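Local coordinates for Serine/threonine-protein kinase Tel1 (Chaetomium thermophilum, PDB 6SKY) that phosphorylates serine and threonine residues of target proteins and, as a kinase of the ATM subfamily, probably signals DNA damage to the cell-cycle checkpoints, at residues E1750-R1755 with S1821-E1826; V1801-L1806 with A1864-V1869; P1760-H1765 with K1836-L1841; V1869-A1874 with L1888-L1893. All coordinates share one frame; numbering follows the deposited sequence.

Contact 1 of 4, residues E1750-R1755 with S1821-E1826; sequences EVFSAR and SESLQE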
loop_
_atom_site.group_PDB
_atom_site.type_symbol
_atom_site.label_atom_id
_atom_site.label_comp_id
_atom_site.label_asym_id
_atom_site.label_seq_id
_atom_site.Cartn_x
_atom_site.Cartn_y
_atom_site.Cartn_z
ATOM N N GLU A 1750 -52.311 23.580 34.156
ATOM C CA GLU A 1750 -52.797 23.850 32.810
ATOM C C GLU A 1750 -52.048 22.993 31.799
ATOM O O GLU A 1750 -50.896 22.629 32.014
ATOM C CB GLU A 1750 -52.650 25.339 32.475
ATOM C CG GLU A 1750 -53.295 25.775 31.161
ATOM C CD GLU A 1750 -54.807 25.609 31.150
ATOM O OE1 GLU A 1750 -55.403 25.398 32.226
ATOM O OE2 GLU A 1750 -55.405 25.692 30.057
ATOM N N VAL A 1751 -52.713 22.673 30.691
ATOM C CA VAL A 1751 -52.127 21.769 29.713
ATOM C C VAL A 1751 -51.221 22.516 28.743
ATOM O O VAL A 1751 -50.150 22.024 28.382
ATOM C CB VAL A 1751 -53.243 21.000 28.987
ATOM C CG1 VAL A 1751 -54.003 20.164 29.979
ATOM C CG2 VAL A 1751 -54.189 21.949 28.303
ATOM N N PHE A 1752 -51.611 23.718 28.323
ATOM C CA PHE A 1752 -50.849 24.456 27.325
ATOM C C PHE A 1752 -49.690 25.222 27.936
ATOM O O PHE A 1752 -49.535 26.417 27.678
ATOM C CB PHE A 1752 -51.750 25.437 26.579
ATOM C CG PHE A 1752 -52.637 24.795 25.568
ATOM C CD1 PHE A 1752 -52.103 24.198 24.446
ATOM C CD2 PHE A 1752 -54.004 24.806 25.725
ATOM C CE1 PHE A 1752 -52.917 23.613 23.506
ATOM C CE2 PHE A 1752 -54.822 24.221 24.789
ATOM C CZ PHE A 1752 -54.277 23.623 23.678
ATOM N N SER A 1753 -48.858 24.555 28.727
ATOM C CA SER A 1753 -47.726 25.235 29.335
ATOM C C SER A 1753 -46.669 24.202 29.676
ATOM O O SER A 1753 -46.971 23.027 29.877
ATOM C CB SER A 1753 -48.138 26.018 30.582
ATOM O OG SER A 1753 -48.649 25.155 31.579
ATOM N N ALA A 1754 -45.425 24.662 29.747
ATOM C CA ALA A 1754 -44.315 23.766 30.004
ATOM C C ALA A 1754 -44.475 23.096 31.366
ATOM O O ALA A 1754 -45.361 23.424 32.154
ATOM C CB ALA A 1754 -42.992 24.520 29.931
ATOM N N ARG A 1755 -43.624 22.102 31.607
ATOM C CA ARG A 1755 -43.624 21.304 32.830
ATOM C C ARG A 1755 -44.876 20.446 32.934
ATOM O O ARG A 1755 -44.958 19.567 33.796
ATOM C CB ARG A 1755 -43.484 22.192 34.069
ATOM C CG ARG A 1755 -42.106 22.785 34.227
ATOM C CD ARG A 1755 -41.073 21.688 34.362
ATOM N NE ARG A 1755 -39.745 22.138 33.967
ATOM C CZ ARG A 1755 -38.665 21.364 33.977
ATOM N NH1 ARG A 1755 -38.759 20.102 34.368
ATOM N NH2 ARG A 1755 -37.493 21.852 33.595
ATOM N N SER A 1821 -48.768 26.067 18.751
ATOM C CA SER A 1821 -47.526 26.565 18.183
ATOM C C SER A 1821 -46.776 27.459 19.158
ATOM O O SER A 1821 -45.554 27.585 19.055
ATOM C CB SER A 1821 -47.814 27.309 16.889
ATOM O OG SER A 1821 -48.817 28.277 17.091
ATOM N N GLU A 1822 -47.477 28.088 20.104
ATOM C CA GLU A 1822 -46.775 28.822 21.145
ATOM C C GLU A 1822 -46.200 27.899 22.205
ATOM O O GLU A 1822 -45.130 28.183 22.746
ATOM C CB GLU A 1822 -47.702 29.842 21.798
ATOM C CG GLU A 1822 -48.012 31.028 20.917
ATOM C CD GLU A 1822 -48.900 32.048 21.598
ATOM O OE1 GLU A 1822 -49.486 31.723 22.652
ATOM O OE2 GLU A 1822 -49.009 33.178 21.077
ATOM N N SER A 1823 -46.888 26.802 22.519
ATOM C CA SER A 1823 -46.365 25.880 23.518
ATOM C C SER A 1823 -45.219 25.035 22.985
ATOM O O SER A 1823 -44.331 24.653 23.754
ATOM C CB SER A 1823 -47.474 24.971 24.025
ATOM O OG SER A 1823 -48.636 25.719 24.298
ATOM N N LEU A 1824 -45.220 24.728 21.687
ATOM C CA LEU A 1824 -44.171 23.885 21.125
ATOM C C LEU A 1824 -42.797 24.505 21.290
ATOM O O LEU A 1824 -41.801 23.783 21.375
ATOM C CB LEU A 1824 -44.444 23.617 19.651
ATOM C CG LEU A 1824 -45.429 22.513 19.306
ATOM C CD1 LEU A 1824 -45.743 22.576 17.842
ATOM C CD2 LEU A 1824 -44.841 21.180 19.659
ATOM N N GLN A 1825 -42.716 25.831 21.336
ATOM C CA GLN A 1825 -41.428 26.481 21.540
ATOM C C GLN A 1825 -40.825 26.144 22.892
ATOM O O GLN A 1825 -39.613 26.287 23.070
ATOM C CB GLN A 1825 -41.576 27.989 21.407
ATOM C CG GLN A 1825 -42.238 28.432 20.131
ATOM C CD GLN A 1825 -42.241 29.932 19.989
ATOM O OE1 GLN A 1825 -41.500 30.628 20.679
ATOM N NE2 GLN A 1825 -43.079 30.443 19.097
ATOM N N GLU A 1826 -41.639 25.706 23.845
ATOM C CA GLU A 1826 -41.165 25.278 25.151
ATOM C C GLU A 1826 -41.112 23.769 25.298
ATOM O O GLU A 1826 -40.254 23.259 26.023
ATOM C CB GLU A 1826 -42.066 25.848 26.247
ATOM C CG GLU A 1826 -42.080 27.358 26.313
ATOM C CD GLU A 1826 -40.872 27.915 27.030
ATOM O OE1 GLU A 1826 -40.420 27.285 28.005
ATOM O OE2 GLU A 1826 -40.372 28.982 26.618
#
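A1754 and E1826 bring the loop 1750-1755 nearest to helix 1815-1827, with their CA atoms 6.0 Å apart. The loop makes an inverse gamma turn centred on F1752 and lies against this helix of the alpha solenoid. The turn is closed by a weak bond from S1753 N to V1751 O, and it sets both the carbonyl and the ring of F1752 beside S1823. F1752 O lies 3.6 Å from S1823 OG, the closest approach between the two segments. The ring meets the serine at its edge, near the ring plane, with CD1 3.8 Å from S1823 OG. This hydroxyl is hydrogen-bonded to E1819 O, one turn back along its own helix. Its torsion suits that bond: OG sits beside the backbone N (chi1 -45°), which turns it back toward the preceding turn. F1752 also rests on E1819 and L1820 of the same helix and on L1766 of helix 1762-1771, so the ring lies between two helices. Next to F1752, S1753 O accepts a weak hydrogen bond from W1827 NE1. The last touch is aliphatic: A1754 CB lies 4.0 Å from E1826 CB, before the glutamate chain bends at chi2.

Contact 2 of 4, residues V1801-L1806 with A1864-V1869; sequences VVHLVL and AHWLDV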
loop_
_atom_site.group_PDB
_atom_site.type_symbol
_atom_site.label_atom_id
_atom_site.label_comp_id
_atom_site.label_asym_id
_atom_site.label_seq_id
_atom_site.Cartn_x
_atom_site.Cartn_y
_atom_site.Cartn_z
ATOM N N VAL A 1801 -57.057 13.557 16.758
ATOM C CA VAL A 1801 -57.768 14.648 17.407
ATOM C C VAL A 1801 -57.155 15.982 17.019
ATOM O O VAL A 1801 -57.868 16.932 16.668
ATOM C CB VAL A 1801 -57.768 14.452 18.930
ATOM C CG1 VAL A 1801 -58.418 15.623 19.607
ATOM C CG2 VAL A 1801 -58.486 13.184 19.292
ATOM N N VAL A 1802 -55.827 16.083 17.090
ATOM C CA VAL A 1802 -55.164 17.333 16.731
ATOM C C VAL A 1802 -55.501 17.723 15.301
ATOM O O VAL A 1802 -55.835 18.877 15.016
ATOM C CB VAL A 1802 -53.648 17.213 16.934
ATOM C CG1 VAL A 1802 -52.962 18.396 16.340
ATOM C CG2 VAL A 1802 -53.328 17.117 18.386
ATOM N N HIS A 1803 -55.436 16.761 14.380
ATOM C CA HIS A 1803 -55.728 17.071 12.990
ATOM C C HIS A 1803 -57.176 17.487 12.801
ATOM O O HIS A 1803 -57.456 18.427 12.057
ATOM C CB HIS A 1803 -55.405 15.881 12.099
ATOM C CG HIS A 1803 -55.850 16.057 10.684
ATOM N ND1 HIS A 1803 -56.641 15.142 10.032
ATOM C CD2 HIS A 1803 -55.623 17.053 9.801
ATOM C CE1 HIS A 1803 -56.882 15.563 8.806
ATOM N NE2 HIS A 1803 -56.274 16.721 8.640
ATOM N N LEU A 1804 -58.117 16.797 13.447
ATOM C CA LEU A 1804 -59.523 17.147 13.277
ATOM C C LEU A 1804 -59.807 18.555 13.774
ATOM O O LEU A 1804 -60.523 19.318 13.119
ATOM C CB LEU A 1804 -60.410 16.142 13.999
ATOM C CG LEU A 1804 -60.677 14.834 13.271
ATOM C CD1 LEU A 1804 -61.341 13.865 14.196
ATOM C CD2 LEU A 1804 -61.558 15.085 12.088
ATOM N N VAL A 1805 -59.226 18.934 14.909
ATOM C CA VAL A 1805 -59.454 20.279 15.426
ATOM C C VAL A 1805 -58.834 21.325 14.509
ATOM O O VAL A 1805 -59.471 22.336 14.172
ATOM C CB VAL A 1805 -58.911 20.394 16.856
ATOM C CG1 VAL A 1805 -58.927 21.827 17.300
ATOM C CG2 VAL A 1805 -59.737 19.552 17.777
ATOM N N LEU A 1806 -57.576 21.118 14.107
ATOM C CA LEU A 1806 -56.908 22.101 13.264
ATOM C C LEU A 1806 -57.608 22.241 11.924
ATOM O O LEU A 1806 -57.698 23.343 11.379
ATOM C CB LEU A 1806 -55.450 21.717 13.058
ATOM C CG LEU A 1806 -54.495 21.795 14.239
ATOM C CD1 LEU A 1806 -53.146 21.311 13.812
ATOM C CD2 LEU A 1806 -54.395 23.191 14.738
ATOM N N ALA A 1864 -46.563 22.797 5.944
ATOM C CA ALA A 1864 -45.844 23.401 7.049
ATOM C C ALA A 1864 -46.663 24.454 7.761
ATOM O O ALA A 1864 -46.142 25.127 8.652
ATOM C CB ALA A 1864 -44.540 24.022 6.555
ATOM N N HIS A 1865 -47.926 24.615 7.382
ATOM C CA HIS A 1865 -48.791 25.618 7.973
ATOM C C HIS A 1865 -49.842 25.034 8.900
ATOM O O HIS A 1865 -50.658 25.790 9.429
ATOM C CB HIS A 1865 -49.474 26.434 6.878
ATOM C CG HIS A 1865 -48.523 27.219 6.034
ATOM N ND1 HIS A 1865 -48.917 27.897 4.903
ATOM C CD2 HIS A 1865 -47.194 27.433 6.157
ATOM C CE1 HIS A 1865 -47.871 28.493 4.363
ATOM N NE2 HIS A 1865 -46.811 28.226 5.104
ATOM N N TRP A 1866 -49.863 23.716 9.096
ATOM C CA TRP A 1866 -50.733 23.144 10.115
ATOM C C TRP A 1866 -50.397 23.724 11.480
ATOM O O TRP A 1866 -51.256 24.284 12.162
ATOM C CB TRP A 1866 -50.604 21.626 10.127
ATOM C CG TRP A 1866 -51.340 20.930 9.046
ATOM C CD1 TRP A 1866 -50.808 20.170 8.063
ATOM C CD2 TRP A 1866 -52.750 20.906 8.851
ATOM N NE1 TRP A 1866 -51.794 19.676 7.259
ATOM C CE2 TRP A 1866 -52.999 20.116 7.724
ATOM C CE3 TRP A 1866 -53.828 21.479 9.519
ATOM C CZ2 TRP A 1866 -54.277 19.889 7.248
ATOM C CZ3 TRP A 1866 -55.086 21.254 9.044
ATOM C CH2 TRP A 1866 -55.305 20.468 7.922
ATOM N N LEU A 1867 -49.145 23.606 11.883
ATOM C CA LEU A 1867 -48.594 24.269 13.051
ATOM C C LEU A 1867 -47.477 25.190 12.578
ATOM O O LEU A 1867 -47.269 25.377 11.382
ATOM C CB LEU A 1867 -48.095 23.249 14.070
ATOM C CG LEU A 1867 -49.142 22.297 14.629
ATOM C CD1 LEU A 1867 -48.500 21.292 15.539
ATOM C CD2 LEU A 1867 -50.186 23.071 15.374
ATOM N N ASP A 1868 -46.756 25.778 13.523
ATOM C CA ASP A 1868 -45.587 26.595 13.211
ATOM C C ASP A 1868 -44.442 26.046 14.045
ATOM O O ASP A 1868 -44.227 26.464 15.184
ATOM C CB ASP A 1868 -45.838 28.066 13.477
ATOM C CG ASP A 1868 -46.439 28.775 12.280
ATOM O OD1 ASP A 1868 -47.508 28.342 11.804
ATOM O OD2 ASP A 1868 -45.843 29.764 11.809
ATOM N N VAL A 1869 -43.715 25.105 13.472
ATOM C CA VAL A 1869 -42.671 24.382 14.176
ATOM C C VAL A 1869 -41.323 24.957 13.786
ATOM O O VAL A 1869 -41.068 25.236 12.610
ATOM C CB VAL A 1869 -42.743 22.878 13.867
ATOM C CG1 VAL A 1869 -41.838 22.114 14.782
ATOM C CG2 VAL A 1869 -44.155 22.395 14.004
#
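H1803 and W1866 form an offset edge-to-face aromatic pair. The imidazole turns its edge toward the face of the six-membered ring of the indole. The ring planes stand at 82°, and the centroids are 5.2 Å apart. H1803 CD2 and NE2 do the touching; CD2 lies 3.9 Å from W1866 CH2, over the rim of the ring and not its centre. The histidine gets there because its CG is anti to the backbone N (chi1 172°), which carries the ring out toward the tryptophan. L1806 comes to the same indole obliquely, with its CB 3.9 Å from W1866 CE3. Its CD1 goes further and packs 3.8 Å from L1867 CD2, the two leucine chains crossing at about a right angle. This buried, largely apolar contact lets helix 1793-1808 of the alpha solenoid hold the loop that leads from helix 1836-1849 to helix 1871-1880. H1803 ND1 and W1866 NE1 find their partners outside the two segments. H1803 ND1 is hydrogen-bonded to S1670 OG, which helps to set the rotation of the imidazole. W1866 NE1 gives its hydrogen to Q1852 O. With W1866 replaced by an alanine, a gap is likely to open beside H1803 and L1806, and Q1852 O would probably lose this donor. Further out, Y1848 and L1849 touch H1803, L1849 also touches L1806, and L1867 is backed by L1820 and L1824 of helix 1815-1827.

Contact 3 of 4, residues P1760-H1765 with K1836-L1841; sequences PNWSQH and KENLKL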
loop_
_atom_site.group_PDB
_atom_site.type_symbol
_atom_site.label_atom_id
_atom_site.label_comp_id
_atom_site.label_asym_id
_atom_site.label_seq_id
_atom_site.Cartn_x
_atom_site.Cartn_y
_atom_site.Cartn_z
ATOM N N PRO A 1760 -47.686 11.820 33.520
ATOM C CA PRO A 1760 -48.030 10.725 32.604
ATOM C C PRO A 1760 -49.419 10.810 31.998
ATOM O O PRO A 1760 -49.840 9.886 31.299
ATOM C CB PRO A 1760 -47.899 9.483 33.492
ATOM C CG PRO A 1760 -46.988 9.895 34.581
ATOM C CD PRO A 1760 -47.318 11.320 34.852
ATOM N N ASN A 1761 -50.149 11.890 32.257
ATOM C CA ASN A 1761 -51.471 12.086 31.680
ATOM C C ASN A 1761 -51.551 13.383 30.891
ATOM O O ASN A 1761 -52.617 13.983 30.785
ATOM C CB ASN A 1761 -52.545 12.058 32.763
ATOM C CG ASN A 1761 -52.746 10.681 33.342
ATOM O OD1 ASN A 1761 -52.427 10.430 34.501
ATOM N ND2 ASN A 1761 -53.284 9.778 32.539
ATOM N N TRP A 1762 -50.427 13.831 30.335
ATOM C CA TRP A 1762 -50.440 15.036 29.518
ATOM C C TRP A 1762 -51.304 14.845 28.283
ATOM O O TRP A 1762 -52.118 15.706 27.936
ATOM C CB TRP A 1762 -49.015 15.411 29.125
ATOM C CG TRP A 1762 -48.924 16.447 28.059
ATOM C CD1 TRP A 1762 -49.112 17.779 28.201
ATOM C CD2 TRP A 1762 -48.598 16.234 26.685
ATOM N NE1 TRP A 1762 -48.935 18.412 27.004
ATOM C CE2 TRP A 1762 -48.616 17.480 26.056
ATOM C CE3 TRP A 1762 -48.298 15.104 25.925
ATOM C CZ2 TRP A 1762 -48.350 17.632 24.710
ATOM C CZ3 TRP A 1762 -48.035 15.258 24.595
ATOM C CH2 TRP A 1762 -48.062 16.509 23.999
ATOM N N SER A 1763 -51.144 13.706 27.612
ATOM C CA SER A 1763 -51.866 13.464 26.372
ATOM C C SER A 1763 -53.367 13.443 26.596
ATOM O O SER A 1763 -54.123 14.002 25.800
ATOM C CB SER A 1763 -51.403 12.152 25.757
ATOM O OG SER A 1763 -51.249 11.172 26.761
ATOM N N GLN A 1764 -53.817 12.817 27.680
ATOM C CA GLN A 1764 -55.248 12.695 27.937
ATOM C C GLN A 1764 -55.877 14.047 28.236
ATOM O O GLN A 1764 -56.922 14.399 27.674
ATOM C CB GLN A 1764 -55.468 11.727 29.090
ATOM C CG GLN A 1764 -56.795 11.860 29.768
ATOM C CD GLN A 1764 -56.855 11.055 31.039
ATOM O OE1 GLN A 1764 -56.100 10.103 31.215
ATOM N NE2 GLN A 1764 -57.744 11.440 31.942
ATOM N N HIS A 1765 -55.241 14.828 29.105
ATOM C CA HIS A 1765 -55.749 16.155 29.423
ATOM C C HIS A 1765 -55.759 17.055 28.197
ATOM O O HIS A 1765 -56.744 17.756 27.942
ATOM C CB HIS A 1765 -54.909 16.771 30.535
ATOM C CG HIS A 1765 -54.880 15.957 31.789
ATOM N ND1 HIS A 1765 -55.936 15.166 32.186
ATOM C CD2 HIS A 1765 -53.925 15.813 32.736
ATOM C CE1 HIS A 1765 -55.629 14.565 33.320
ATOM N NE2 HIS A 1765 -54.414 14.939 33.675
ATOM N N LYS A 1836 -39.713 12.182 28.004
ATOM C CA LYS A 1836 -39.306 11.655 26.708
ATOM C C LYS A 1836 -40.464 10.974 25.989
ATOM O O LYS A 1836 -40.597 11.085 24.764
ATOM C CB LYS A 1836 -38.139 10.688 26.890
ATOM C CG LYS A 1836 -37.724 9.983 25.621
ATOM C CD LYS A 1836 -36.554 9.042 25.833
ATOM C CE LYS A 1836 -36.450 8.066 24.668
ATOM N NZ LYS A 1836 -35.241 7.201 24.712
ATOM N N GLU A 1837 -41.326 10.284 26.730
ATOM C CA GLU A 1837 -42.388 9.509 26.108
ATOM C C GLU A 1837 -43.529 10.368 25.588
ATOM O O GLU A 1837 -44.270 9.915 24.714
ATOM C CB GLU A 1837 -42.925 8.479 27.095
ATOM C CG GLU A 1837 -43.640 7.326 26.441
ATOM C CD GLU A 1837 -42.793 6.643 25.384
ATOM O OE1 GLU A 1837 -41.600 6.385 25.645
ATOM O OE2 GLU A 1837 -43.320 6.369 24.285
ATOM N N ASN A 1838 -43.700 11.583 26.105
ATOM C CA ASN A 1838 -44.636 12.530 25.516
ATOM C C ASN A 1838 -44.011 13.317 24.383
ATOM O O ASN A 1838 -44.712 13.737 23.457
ATOM C CB ASN A 1838 -45.144 13.511 26.571
ATOM C CG ASN A 1838 -46.017 12.858 27.611
ATOM O OD1 ASN A 1838 -46.636 11.831 27.367
ATOM N ND2 ASN A 1838 -46.079 13.465 28.784
ATOM N N LEU A 1839 -42.702 13.528 24.443
ATOM C CA LEU A 1839 -42.001 14.184 23.351
ATOM C C LEU A 1839 -42.033 13.328 22.095
ATOM O O LEU A 1839 -42.180 13.852 20.985
ATOM C CB LEU A 1839 -40.570 14.484 23.780
ATOM C CG LEU A 1839 -39.761 15.491 22.982
ATOM C CD1 LEU A 1839 -40.487 16.795 22.906
ATOM C CD2 LEU A 1839 -38.430 15.669 23.640
ATOM N N LYS A 1840 -41.899 12.011 22.246
ATOM C CA LYS A 1840 -42.083 11.123 21.105
ATOM C C LYS A 1840 -43.451 11.308 20.469
ATOM O O LYS A 1840 -43.581 11.292 19.243
ATOM C CB LYS A 1840 -41.905 9.674 21.527
ATOM C CG LYS A 1840 -40.485 9.208 21.600
ATOM C CD LYS A 1840 -40.450 7.704 21.650
ATOM C CE LYS A 1840 -39.081 7.193 22.019
ATOM N NZ LYS A 1840 -38.131 7.273 20.884
ATOM N N LEU A 1841 -44.484 11.476 21.285
ATOM C CA LEU A 1841 -45.833 11.632 20.756
ATOM C C LEU A 1841 -46.007 12.969 20.060
ATOM O O LEU A 1841 -46.722 13.057 19.060
ATOM C CB LEU A 1841 -46.842 11.475 21.886
ATOM C CG LEU A 1841 -48.326 11.531 21.568
ATOM C CD1 LEU A 1841 -48.729 10.342 20.751
ATOM C CD2 LEU A 1841 -49.101 11.574 22.843
#
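N1838 ND2 is hydrogen-bonded to L1757 O, and the same nitrogen lies against W1762 CB at 3.5 Å. The bond to L1757 holds the amide in place as it packs on the tryptophan. Both CB and CG of N1838 approach W1762 CE3, with CB at 3.6 Å. The two side chains run past each other in opposite directions. The amide is tilted 41° from the indole plane, so the two flat groups are not stacked. With chi1 at 168° the indole of W1762 swings out opposite its backbone N and reaches N1838. This is a helix-to-helix contact of the alpha solenoid, joining the first turn of helix 1762-1771 to the start of helix 1836-1849. One turn further along the second helix, L1841 uses a single methyl. Its CD2 lies 3.8 Å from S1763 CB and 4.2 Å from W1762 CZ3. All four touching residues are buried. Two other aromatic rings meet W1762. W1827 meets it edge-to-face, and the ring of F1798 is inclined to it at about 45°. F1798, on helix 1793-1808, also touches L1841.

Contact 4 of 4, residues V1869-A1874 with L1888-L1893; sequences VNMASA and LLFAEL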
loop_
_atom_site.group_PDB
_atom_site.type_symbol
_atom_site.label_atom_id
_atom_site.label_comp_id
_atom_site.label_asym_id
_atom_site.label_seq_id
_atom_site.Cartn_x
_atom_site.Cartn_y
_atom_site.Cartn_z
ATOM N N VAL A 1869 -43.715 25.105 13.472
ATOM C CA VAL A 1869 -42.671 24.382 14.176
ATOM C C VAL A 1869 -41.323 24.957 13.786
ATOM O O VAL A 1869 -41.068 25.236 12.610
ATOM C CB VAL A 1869 -42.743 22.878 13.867
ATOM C CG1 VAL A 1869 -41.838 22.114 14.782
ATOM C CG2 VAL A 1869 -44.155 22.395 14.004
ATOM N N ASN A 1870 -40.468 25.157 14.776
ATOM C CA ASN A 1870 -39.069 25.467 14.532
ATOM C C ASN A 1870 -38.360 24.156 14.249
ATOM O O ASN A 1870 -38.162 23.347 15.157
ATOM C CB ASN A 1870 -38.470 26.180 15.736
ATOM C CG ASN A 1870 -37.104 26.729 15.461
ATOM O OD1 ASN A 1870 -36.120 26.296 16.050
ATOM N ND2 ASN A 1870 -37.027 27.692 14.558
ATOM N N MET A 1871 -37.984 23.933 12.993
ATOM C CA MET A 1871 -37.513 22.617 12.589
ATOM C C MET A 1871 -36.142 22.277 13.152
ATOM O O MET A 1871 -35.808 21.096 13.255
ATOM C CB MET A 1871 -37.518 22.518 11.072
ATOM C CG MET A 1871 -38.895 22.308 10.488
ATOM S SD MET A 1871 -39.636 20.779 11.073
ATOM C CE MET A 1871 -41.306 20.960 10.479
ATOM N N ALA A 1872 -35.354 23.270 13.552
ATOM C CA ALA A 1872 -34.099 22.973 14.231
ATOM C C ALA A 1872 -34.349 22.429 15.628
ATOM O O ALA A 1872 -33.691 21.475 16.064
ATOM C CB ALA A 1872 -33.237 24.226 14.291
ATOM N N SER A 1873 -35.312 23.014 16.340
ATOM C CA SER A 1873 -35.678 22.508 17.655
ATOM C C SER A 1873 -36.268 21.114 17.562
ATOM O O SER A 1873 -35.966 20.250 18.387
ATOM C CB SER A 1873 -36.664 23.459 18.317
ATOM O OG SER A 1873 -36.167 24.777 18.290
ATOM N N ALA A 1874 -37.113 20.875 16.560
ATOM C CA ALA A 1874 -37.690 19.552 16.369
ATOM C C ALA A 1874 -36.626 18.529 16.008
ATOM O O ALA A 1874 -36.693 17.380 16.452
ATOM C CB ALA A 1874 -38.770 19.605 15.299
ATOM N N LEU A 1888 -33.037 13.593 10.753
ATOM C CA LEU A 1888 -32.442 14.022 9.493
ATOM C C LEU A 1888 -33.466 14.698 8.594
ATOM O O LEU A 1888 -33.164 15.713 7.957
ATOM C CB LEU A 1888 -31.811 12.830 8.789
ATOM C CG LEU A 1888 -31.094 13.089 7.473
ATOM C CD1 LEU A 1888 -30.028 14.124 7.646
ATOM C CD2 LEU A 1888 -30.493 11.820 6.991
ATOM N N LEU A 1889 -34.681 14.162 8.527
ATOM C CA LEU A 1889 -35.722 14.827 7.752
ATOM C C LEU A 1889 -36.012 16.225 8.288
ATOM O O LEU A 1889 -36.156 17.180 7.515
ATOM C CB LEU A 1889 -36.983 13.975 7.745
ATOM C CG LEU A 1889 -38.222 14.555 7.073
ATOM C CD1 LEU A 1889 -37.999 14.800 5.614
ATOM C CD2 LEU A 1889 -39.358 13.615 7.258
ATOM N N PHE A 1890 -36.094 16.372 9.610
ATOM C CA PHE A 1890 -36.330 17.694 10.180
ATOM C C PHE A 1890 -35.164 18.632 9.919
ATOM O O PHE A 1890 -35.367 19.822 9.682
ATOM C CB PHE A 1890 -36.586 17.587 11.674
ATOM C CG PHE A 1890 -37.938 17.074 12.021
ATOM C CD1 PHE A 1890 -39.012 17.329 11.215
ATOM C CD2 PHE A 1890 -38.129 16.332 13.160
ATOM C CE1 PHE A 1890 -40.249 16.854 11.541
ATOM C CE2 PHE A 1890 -39.361 15.863 13.487
ATOM C CZ PHE A 1890 -40.420 16.122 12.679
ATOM N N ALA A 1891 -33.936 18.121 9.963
ATOM C CA ALA A 1891 -32.777 18.960 9.691
ATOM C C ALA A 1891 -32.778 19.458 8.255
ATOM O O ALA A 1891 -32.383 20.596 7.982
ATOM C CB ALA A 1891 -31.498 18.189 9.986
ATOM N N GLU A 1892 -33.230 18.627 7.322
ATOM C CA GLU A 1892 -33.317 19.072 5.937
ATOM C C GLU A 1892 -34.413 20.109 5.747
ATOM O O GLU A 1892 -34.227 21.085 5.011
ATOM C CB GLU A 1892 -33.534 17.880 5.026
ATOM C CG GLU A 1892 -32.423 16.888 5.143
ATOM C CD GLU A 1892 -31.906 16.453 3.811
ATOM O OE1 GLU A 1892 -32.495 16.866 2.793
ATOM O OE2 GLU A 1892 -30.912 15.701 3.775
ATOM N N LEU A 1893 -35.563 19.925 6.394
ATOM C CA LEU A 1893 -36.595 20.958 6.337
ATOM C C LEU A 1893 -36.100 22.274 6.932
ATOM O O LEU A 1893 -36.397 23.353 6.410
ATOM C CB LEU A 1893 -37.853 20.483 7.052
ATOM C CG LEU A 1893 -38.508 19.241 6.464
ATOM C CD1 LEU A 1893 -39.712 18.863 7.264
ATOM C CD2 LEU A 1893 -38.896 19.495 5.051
#
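F1890 meets two residues of helix 1871-1880. On one face of its ring lies A1874 CB, a CH-pi contact 4.2 Å from the ring centroid and offset toward the rim. M1871 SD comes in obliquely, 48° off the ring normal, and lies 3.5 Å from F1890 CD1. This is a Met-aromatic contact. The methionine chain bends at chi2 (-61°), which brings the sulfur to the ring. I1843, I1846 and L1847 of helix 1836-1849 also pack on the phenylalanine. A serine in place of F1890 would probably leave M1871 SD and A1874 CB without their aromatic partner and open a gap toward helix 1836-1849. The CB of E1892 is directed away from 1869-1874, and its OE2 makes a salt bridge with R2739 of helix 2732-2755. L1893 follows, its CB 4.0 Å from M1871 CG. N1870 is the N-cap of helix 1871-1880, just before M1871. N1870 OD1 accepts a 2.7 Å hydrogen bond from S1873 OG on an in-plane lone pair, and a weak one from S1873 N. The two helices are consecutive and run in roughly opposite directions, a helical hairpin of the kind that builds alpha solenoids.

In the fold
Contacts 2 and 3 are buried; contacts 1 and 4 are partly buried. Contacts 1 and 2 set loops on helices, whereas contacts 3 and 4 join helix to helix. Helix 1836-1849 takes part in contact 3 and also covers the ring in contact 4. V1869 belongs to both contact 2 and contact 4, so one chain segment runs from the first to the second. Helix 1815-1827 serves both contacts 1 and 2, and V1751 packs on H1765, linking contacts 1 and 3. The chemistry differs: aromatic in contact 2, amide against indole in contact 3, sulfur and methyl on a ring in contact 4, and in contact 1 a phenylalanine ring edge beside a serine hydroxyl, with an alanine against a glutamate CB.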